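Long-range contacts in putative agmatinase (Clostridium difficile, PDB 3LHL), which probably hydrolyses agmatine to putrescine and urea, as other agmatinases of the arginase family do, using manganese ions bound in its active site: residues P46-D51 against L267-L272; I201-L206 against V261-I266. All blocks are in the same frame, centred on the assembly; numbering follows the deposited sequence.

Contact 1: P46-D51 against L267-L272; sequences PFLDLD and LRELCL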
ATOM      1  N   PRO A  46      16.537  13.016   6.234  1.00 17.90           N
ATOM      2  CA  PRO A  46      17.627  12.883   7.204  1.00 18.69           C
ATOM      3  C   PRO A  46      17.643  11.503   7.857  1.00 18.88           C
ATOM      4  O   PRO A  46      18.695  11.012   8.255  1.00 18.99           O
ATOM      5  CB  PRO A  46      17.353  14.012   8.200  1.00 18.06           C
ATOM      6  CG  PRO A  46      15.860  14.203   8.107  1.00 19.75           C
ATOM      7  CD  PRO A  46      15.603  14.087   6.626  1.00 18.01           C
ATOM      8  N   PHE A  47      16.474  10.875   7.946  1.00 19.71           N
ATOM      9  CA  PHE A  47      16.359   9.544   8.539  1.00 19.35           C
ATOM     10  C   PHE A  47      17.038   8.493   7.659  1.00 20.35           C
ATOM     11  O   PHE A  47      17.706   7.597   8.160  1.00 22.00           O
ATOM     12  CB  PHE A  47      14.880   9.176   8.726  1.00 19.20           C
ATOM     13  CG  PHE A  47      14.657   7.822   9.352  1.00 18.93           C
ATOM     14  CD1 PHE A  47      15.077   7.562  10.654  1.00 19.37           C
ATOM     15  CD2 PHE A  47      14.006   6.810   8.643  1.00 19.34           C
ATOM     16  CE1 PHE A  47      14.853   6.306  11.248  1.00 21.22           C
ATOM     17  CE2 PHE A  47      13.774   5.550   9.227  1.00 18.58           C
ATOM     18  CZ  PHE A  47      14.199   5.301  10.531  1.00 18.13           C
ATOM     19  N   LEU A  48      16.873   8.607   6.347  1.00 20.18           N
ATOM     20  CA  LEU A  48      17.469   7.644   5.425  1.00 21.97           C
ATOM     21  C   LEU A  48      18.746   8.158   4.763  1.00 22.15           C
ATOM     22  O   LEU A  48      19.511   7.381   4.192  1.00 21.56           O
ATOM     23  CB  LEU A  48      16.456   7.274   4.330  1.00 18.99           C
ATOM     24  CG  LEU A  48      15.135   6.646   4.789  1.00 18.24           C
ATOM     25  CD1 LEU A  48      14.110   6.757   3.671  1.00 16.05           C
ATOM     26  CD2 LEU A  48      15.350   5.197   5.203  1.00 13.92           C
ATOM     27  N   ASP A  49      18.963   9.469   4.844  1.00 23.92           N
ATOM     28  CA  ASP A  49      20.118  10.118   4.231  1.00 22.25           C
ATOM     29  C   ASP A  49      20.106   9.856   2.726  1.00 22.14           C
ATOM     30  O   ASP A  49      21.102   9.432   2.139  1.00 21.57           O
ATOM     31  CB  ASP A  49      21.429   9.623   4.858  1.00 22.10           C
ATOM     32  CG  ASP A  49      22.650  10.353   4.311  1.00 24.11           C
ATOM     33  OD1 ASP A  49      22.510  11.532   3.915  1.00 21.28           O
ATOM     34  OD2 ASP A  49      23.749   9.755   4.287  1.00 25.39           O
ATOM     35  N   LEU A  50      18.953  10.103   2.117  1.00 22.50           N
ATOM     36  CA  LEU A  50      18.754   9.932   0.683  1.00 21.73           C
ATOM     37  C   LEU A  50      17.996  11.166   0.221  1.00 23.23           C
ATOM     38  O   LEU A  50      17.296  11.791   1.015  1.00 24.42           O
ATOM     39  CB  LEU A  50      17.931   8.673   0.404  1.00 21.73           C
ATOM     40  CG  LEU A  50      18.570   7.327   0.774  1.00 21.61           C
ATOM     41  CD1 LEU A  50      17.560   6.204   0.571  1.00 17.31           C
ATOM     42  CD2 LEU A  50      19.815   7.090  -0.075  1.00 19.78           C
ATOM     43  N   ASP A  51      18.125  11.519  -1.054  1.00 23.27           N
ATOM     44  CA  ASP A  51      17.454  12.702  -1.586  1.00 24.02           C
ATOM     45  C   ASP A  51      16.725  12.371  -2.886  1.00 24.42           C
ATOM     46  O   ASP A  51      17.320  11.821  -3.813  1.00 24.67           O
ATOM     47  CB  ASP A  51      18.489  13.805  -1.851  1.00 25.45           C
ATOM     48  CG  ASP A  51      17.871  15.194  -1.924  1.00 27.93           C
ATOM     49  OD1 ASP A  51      16.921  15.407  -2.704  1.00 30.00           O
ATOM     50  OD2 ASP A  51      18.349  16.085  -1.194  1.00 32.56           O
ATOM     51  N   LEU A 267       5.217   8.598   1.395  1.00 16.39           N
ATOM     52  CA  LEU A 267       5.404   8.473  -0.042  1.00 17.10           C
ATOM     53  C   LEU A 267       6.872   8.743  -0.385  1.00 16.60           C
ATOM     54  O   LEU A 267       7.499   7.988  -1.140  1.00 16.95           O
ATOM     55  CB  LEU A 267       4.499   9.467  -0.779  1.00 15.05           C
ATOM     56  CG  LEU A 267       4.750   9.636  -2.279  1.00 18.49           C
ATOM     57  CD1 LEU A 267       4.567   8.311  -3.000  1.00 19.68           C
ATOM     58  CD2 LEU A 267       3.799  10.685  -2.831  1.00 20.25           C
ATOM     59  N   ARG A 268       7.422   9.813   0.179  1.00 15.36           N
ATOM     60  CA  ARG A 268       8.815  10.164  -0.090  1.00 17.06           C
ATOM     61  C   ARG A 268       9.801   9.074   0.314  1.00 16.50           C
ATOM     62  O   ARG A 268      10.616   8.640  -0.503  1.00 16.29           O
ATOM     63  CB  ARG A 268       9.203  11.457   0.625  1.00 16.22           C
ATOM     64  CG  ARG A 268      10.618  11.912   0.282  1.00 17.61           C
ATOM     65  CD  ARG A 268      11.048  13.078   1.142  1.00 17.94           C
ATOM     66  NE  ARG A 268      11.241  12.671   2.529  1.00 21.92           N
ATOM     67  CZ  ARG A 268      11.357  13.514   3.549  1.00 20.00           C
ATOM     68  NH1 ARG A 268      11.293  14.822   3.344  1.00 23.17           N
ATOM     69  NH2 ARG A 268      11.542  13.047   4.775  1.00 18.51           N
ATOM     70  N   GLU A 269       9.727   8.633   1.568  1.00 16.69           N
ATOM     71  CA  GLU A 269      10.646   7.610   2.058  1.00 19.37           C
ATOM     72  C   GLU A 269      10.585   6.336   1.215  1.00 20.25           C
ATOM     73  O   GLU A 269      11.618   5.729   0.923  1.00 20.18           O
ATOM     74  CB  GLU A 269      10.352   7.280   3.529  1.00 20.17           C
ATOM     75  CG  GLU A 269      10.200   8.504   4.432  1.00 23.49           C
ATOM     76  CD  GLU A 269      11.438   9.395   4.465  1.00 26.86           C
ATOM     77  OE1 GLU A 269      12.183   9.360   5.471  1.00 27.87           O
ATOM     78  OE2 GLU A 269      11.667  10.133   3.483  1.00 25.79           O
ATOM     79  N   LEU A 270       9.380   5.933   0.823  1.00 19.78           N
ATOM     80  CA  LEU A 270       9.227   4.731   0.013  1.00 19.55           C
ATOM     81  C   LEU A 270       9.848   4.901  -1.364  1.00 19.03           C
ATOM     82  O   LEU A 270      10.492   3.987  -1.865  1.00 20.43           O
ATOM     83  CB  LEU A 270       7.751   4.351  -0.115  1.00 20.51           C
ATOM     84  CG  LEU A 270       7.147   3.718   1.146  1.00 21.47           C
ATOM     85  CD1 LEU A 270       5.664   3.480   0.946  1.00 19.90           C
ATOM     86  CD2 LEU A 270       7.861   2.404   1.447  1.00 21.39           C
ATOM     87  N   CYS A 271       9.656   6.064  -1.981  1.00 19.32           N
ATOM     88  CA  CYS A 271      10.241   6.313  -3.291  1.00 18.91           C
ATOM     89  C   CYS A 271      11.756   6.232  -3.155  1.00 19.58           C
ATOM     90  O   CYS A 271      12.432   5.601  -3.965  1.00 20.85           O
ATOM     91  CB  CYS A 271       9.847   7.698  -3.816  1.00 19.17           C
ATOM     92  SG  CYS A 271       8.156   7.824  -4.453  1.00 21.85           S
ATOM     93  N   LEU A 272      12.287   6.875  -2.122  1.00 19.31           N
ATOM     94  CA  LEU A 272      13.722   6.864  -1.890  1.00 20.06           C
ATOM     95  C   LEU A 272      14.232   5.431  -1.754  1.00 20.33           C
ATOM     96  O   LEU A 272      15.149   5.012  -2.460  1.00 18.84           O
ATOM     97  CB  LEU A 272      14.051   7.670  -0.633  1.00 19.34           C
ATOM     98  CG  LEU A 272      13.844   9.180  -0.791  1.00 21.22           C
ATOM     99  CD1 LEU A 272      14.026   9.882   0.543  1.00 20.04           C
ATOM    100  CD2 LEU A 272      14.828   9.716  -1.825  1.00 20.94           C
TER
HETATM  101  O   HOH W   1      13.607  11.722   7.163  1.00 22.12           O
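The turn of a small β-hairpin, strands 44-45 and 50-51, lays Leu-48 and Leu-50 against Glu-269 and Leu-272 of helix 258-278. Asp-49 and Leu-50 both face Ser-45 in a G1 β-bulge. Asp-49 takes a left-handed backbone conformation there and its CB points away from the helix, while the CB atoms of Leu-48 and Leu-50 are directed at it. Leu-272 carries the apolar part of the contact. Its side chain runs past that of Leu-50 in the opposite direction, with Leu-272 CD2 lying 4.0 Å from Leu-50 CB and the CB of Leu-272 at the same distance from Leu-50 CD1. The other methyl, Leu-272 CD1, packs at 3.8 Å from Leu-50 O, and CD2 also rests on the backbone of Asp-51. Leu-48 reaches Glu-269 through one methyl, its CD1 standing 3.7 Å from Glu-269 OE1. The Glu-269 chain is bent at CB-CG (chi2 -59°), and its carboxylate comes closer to the hairpin than its CB would suggest. OE1 accepts from the hydroxyl of Ser-45 and from a water that also accepts from Phe-47 N, 3.1 Å from the water oxygen, a bridge from helix to turn. OE2 forms a salt bridge with Arg-268, whose NE lies 2.7 Å from it; the NE donor sits above the carboxylate plane, and the contact from NH2 is weak. Both oxygens of this buried acid therefore have partners. Arg-268 NH1 in turn donates to the carbonyl of Glu-42, tying the helix to the chain just ahead of the hairpin. Phe-231 of helix 229-235 touches Leu-48, Glu-269 and Leu-270, whereas Leu-267 and Leu-270 pack on strand 90-95, so the helix lies between the hairpin and the central parallel sheet.

Contact 2: I201-L206 against V261-I266; sequences IDLDVL and VIACKI. With MN (manganese (II) ion), chain C; MN (manganese (II) ion), chain B.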
ATOM      1  N   ILE A 201       0.596  -0.973   1.577  1.00 14.55           N
ATOM      2  CA  ILE A 201       0.475  -0.319   2.870  1.00 13.85           C
ATOM      3  C   ILE A 201      -0.844   0.426   3.066  1.00 14.55           C
ATOM      4  O   ILE A 201      -1.088   1.459   2.434  1.00 13.75           O
ATOM      5  CB  ILE A 201       1.635   0.687   3.082  1.00 12.83           C
ATOM      6  CG1 ILE A 201       2.950  -0.075   3.254  1.00 12.90           C
ATOM      7  CG2 ILE A 201       1.355   1.583   4.297  1.00 12.16           C
ATOM      8  CD1 ILE A 201       4.159   0.823   3.425  1.00 13.63           C
ATOM      9  N   ASP A 202      -1.700  -0.113   3.930  1.00 14.22           N
ATOM     10  CA  ASP A 202      -2.954   0.551   4.259  1.00 14.33           C
ATOM     11  C   ASP A 202      -2.513   1.519   5.358  1.00 15.25           C
ATOM     12  O   ASP A 202      -2.079   1.087   6.427  1.00 14.07           O
ATOM     13  CB  ASP A 202      -3.967  -0.439   4.826  1.00 15.07           C
ATOM     14  CG  ASP A 202      -5.280   0.221   5.175  1.00 16.82           C
ATOM     15  OD1 ASP A 202      -5.249   1.338   5.726  1.00 19.06           O
ATOM     16  OD2 ASP A 202      -6.340  -0.375   4.909  1.00 15.60           O
ATOM     17  N   LEU A 203      -2.599   2.819   5.096  1.00 14.67           N
ATOM     18  CA  LEU A 203      -2.159   3.811   6.067  1.00 14.79           C
ATOM     19  C   LEU A 203      -2.844   3.758   7.431  1.00 15.74           C
ATOM     20  O   LEU A 203      -2.316   4.310   8.397  1.00 14.18           O
ATOM     21  CB  LEU A 203      -2.266   5.219   5.471  1.00 15.29           C
ATOM     22  CG  LEU A 203      -1.378   5.455   4.237  1.00 18.90           C
ATOM     23  CD1 LEU A 203      -1.716   6.789   3.591  1.00 17.29           C
ATOM     24  CD2 LEU A 203       0.092   5.403   4.643  1.00 14.96           C
ATOM     25  N   ASP A 204      -4.004   3.108   7.538  1.00 16.17           N
ATOM     26  CA  ASP A 204      -4.639   3.044   8.853  1.00 16.01           C
ATOM     27  C   ASP A 204      -3.901   2.082   9.779  1.00 14.96           C
ATOM     28  O   ASP A 204      -4.365   1.792  10.875  1.00 15.57           O
ATOM     29  CB  ASP A 204      -6.130   2.666   8.773  1.00 18.17           C
ATOM     30  CG  ASP A 204      -6.370   1.258   8.265  1.00 20.18           C
ATOM     31  OD1 ASP A 204      -5.503   0.376   8.440  1.00 21.20           O
ATOM     32  OD2 ASP A 204      -7.457   1.032   7.700  1.00 20.69           O
ATOM     33  N   VAL A 205      -2.751   1.578   9.334  1.00 12.91           N
ATOM     34  CA  VAL A 205      -1.964   0.698  10.184  1.00 14.02           C
ATOM     35  C   VAL A 205      -1.464   1.596  11.318  1.00 14.58           C
ATOM     36  O   VAL A 205      -1.195   1.135  12.429  1.00 14.61           O
ATOM     37  CB  VAL A 205      -0.751   0.083   9.433  1.00 14.64           C
ATOM     38  CG1 VAL A 205       0.269   1.167   9.070  1.00 12.63           C
ATOM     39  CG2 VAL A 205      -0.112  -0.993  10.293  1.00 13.73           C
ATOM     40  N   LEU A 206      -1.351   2.889  11.020  1.00 12.13           N
ATOM     41  CA  LEU A 206      -0.914   3.867  12.007  1.00 13.66           C
ATOM     42  C   LEU A 206      -2.057   4.047  13.001  1.00 13.98           C
ATOM     43  O   LEU A 206      -3.223   3.871  12.645  1.00 13.77           O
ATOM     44  CB  LEU A 206      -0.598   5.203  11.326  1.00 12.23           C
ATOM     45  CG  LEU A 206       0.630   5.207  10.413  1.00 14.53           C
ATOM     46  CD1 LEU A 206       0.585   6.408   9.482  1.00 14.12           C
ATOM     47  CD2 LEU A 206       1.892   5.223  11.265  1.00 13.60           C
ATOM     48  N   VAL A 261       0.012  15.110   5.443  1.00 17.85           N
ATOM     49  CA  VAL A 261       1.438  15.344   5.569  1.00 16.64           C
ATOM     50  C   VAL A 261       2.133  14.012   5.820  1.00 16.11           C
ATOM     51  O   VAL A 261       3.187  13.735   5.260  1.00 13.73           O
ATOM     52  CB  VAL A 261       1.729  16.317   6.733  1.00 19.05           C
ATOM     53  CG1 VAL A 261       3.224  16.547   6.863  1.00 17.86           C
ATOM     54  CG2 VAL A 261       1.006  17.635   6.491  1.00 17.73           C
ATOM     55  N   ILE A 262       1.529  13.189   6.668  1.00 15.82           N
ATOM     56  CA  ILE A 262       2.089  11.881   6.984  1.00 15.25           C
ATOM     57  C   ILE A 262       2.177  11.025   5.720  1.00 15.57           C
ATOM     58  O   ILE A 262       3.188  10.365   5.478  1.00 15.89           O
ATOM     59  CB  ILE A 262       1.222  11.152   8.032  1.00 13.74           C
ATOM     60  CG1 ILE A 262       1.225  11.950   9.344  1.00 15.17           C
ATOM     61  CG2 ILE A 262       1.722   9.732   8.227  1.00 13.06           C
ATOM     62  CD1 ILE A 262       0.389  11.338  10.463  1.00 11.69           C
ATOM     63  N   ALA A 263       1.117  11.041   4.916  1.00 14.99           N
ATOM     64  CA  ALA A 263       1.088  10.260   3.683  1.00 15.21           C
ATOM     65  C   ALA A 263       2.177  10.754   2.726  1.00 15.55           C
ATOM     66  O   ALA A 263       2.825   9.965   2.036  1.00 14.75           O
ATOM     67  CB  ALA A 263      -0.289  10.374   3.018  1.00 12.99           C
ATOM     68  N   CYS A 264       2.368  12.066   2.691  1.00 15.06           N
ATOM     69  CA  CYS A 264       3.366  12.655   1.814  1.00 16.56           C
ATOM     70  C   CYS A 264       4.759  12.204   2.209  1.00 17.26           C
ATOM     71  O   CYS A 264       5.565  11.850   1.352  1.00 17.22           O
ATOM     72  CB  CYS A 264       3.277  14.176   1.854  1.00 14.79           C
ATOM     73  SG  CYS A 264       1.838  14.851   0.985  1.00 17.03           S
ATOM     74  N   LYS A 265       5.037  12.206   3.509  1.00 16.48           N
ATOM     75  CA  LYS A 265       6.348  11.797   3.989  1.00 17.02           C
ATOM     76  C   LYS A 265       6.563  10.308   3.736  1.00 16.32           C
ATOM     77  O   LYS A 265       7.653   9.886   3.342  1.00 16.55           O
ATOM     78  CB  LYS A 265       6.491  12.111   5.479  1.00 17.97           C
ATOM     79  CG  LYS A 265       7.902  11.920   6.026  1.00 19.05           C
ATOM     80  CD  LYS A 265       7.991  12.382   7.477  1.00 18.48           C
ATOM     81  CE  LYS A 265       9.428  12.415   7.965  1.00 18.71           C
ATOM     82  NZ  LYS A 265       9.530  13.091   9.290  1.00 21.59           N
ATOM     83  N   ILE A 266       5.526   9.508   3.956  1.00 15.53           N
ATOM     84  CA  ILE A 266       5.642   8.077   3.724  1.00 15.32           C
ATOM     85  C   ILE A 266       5.905   7.841   2.238  1.00 14.31           C
ATOM     86  O   ILE A 266       6.725   7.007   1.862  1.00 13.26           O
ATOM     87  CB  ILE A 266       4.364   7.336   4.187  1.00 15.81           C
ATOM     88  CG1 ILE A 266       4.306   7.340   5.718  1.00 15.20           C
ATOM     89  CG2 ILE A 266       4.352   5.904   3.656  1.00 15.39           C
ATOM     90  CD1 ILE A 266       3.090   6.648   6.303  1.00 14.27           C
TER
HETATM   91 MN    MN C 302      -7.431  -0.865   6.954  1.00 17.84          MN
HETATM   92 MN    MN B 301      -6.902  -2.390   4.166  1.00 18.22          MN
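Leu-203 and Leu-206 pack against Ala-263, Ile-262 and Ile-266 from a segment whose other side holds manganese: between and beside the leucines, Asp-202 and Asp-204 coordinate the metal centre. The division follows from the backbone. Strand 196-202 ends and a 3-10 turn begins, in which Leu-206 N bonds to Leu-203 O at 3.1 Å, bringing both leucines onto the side facing helix 258-278. There Ile-262 and Ile-266, one helical turn apart, receive them. Leu-203 forks over the helix surface: its CD1 meets the CB of Ala-263, and its CD2 lies 3.6 Å from Ile-266 CD1, the two side chains sliding past each other in opposite directions. Leu-206 works through CD1 alone, 3.7 Å from Ile-262 CG2 and 4.1 Å from Ile-266 CD1. It passes alongside Ile-262 but meets Ile-266 tip to tip. The extended Ile-266 chain (chi2 180°) thus sends CD1 to a methyl of each leucine. On the metal side, Asp-202 OD2 bridges two ions, at 2.2 Å from the chain B manganese and 2.4 Å from that of chain C. Asp-204 OD2 binds the chain C ion at 2.0 Å; OD1, farther off at 2.7 Å from that ion, also accepts from Ala-122 N. Asp-121 and His-123 complete the protein ligands of the chain C ion; His-98, Asp-121 and Asp-125 complete those of the chain B ion. This is the binuclear manganese centre of the arginase family, with ligands at and just beyond the C-terminal ends of parallel strands. Because the helix meets this segment through methyl packing, without directional bonds, the placement of Asp-202 and Asp-204 probably rests on their metal bonds and backbone, not on polar bonds to the helix.

Both contacts use helix 258-278, whose consecutive segments 261-266 and 267-272 serve contact 2 and then contact 1. Their centres are 14 Å apart, and they touch where Leu-270 CD1 lies 3.9 Å from Ile-201 CD1. Along the chain the order is 46-51, 201-206, 261-266, 267-272, so the helix joins an early hairpin to a late strand of the parallel sheet. Contact 2 is buried, about 9 Å from the centre of the chain, and includes metal ligands; contact 1 lies at about 17 Å, partly buried and away from the annotated sites. One helix thus spans from behind the manganese centre to the periphery of the arginase fold.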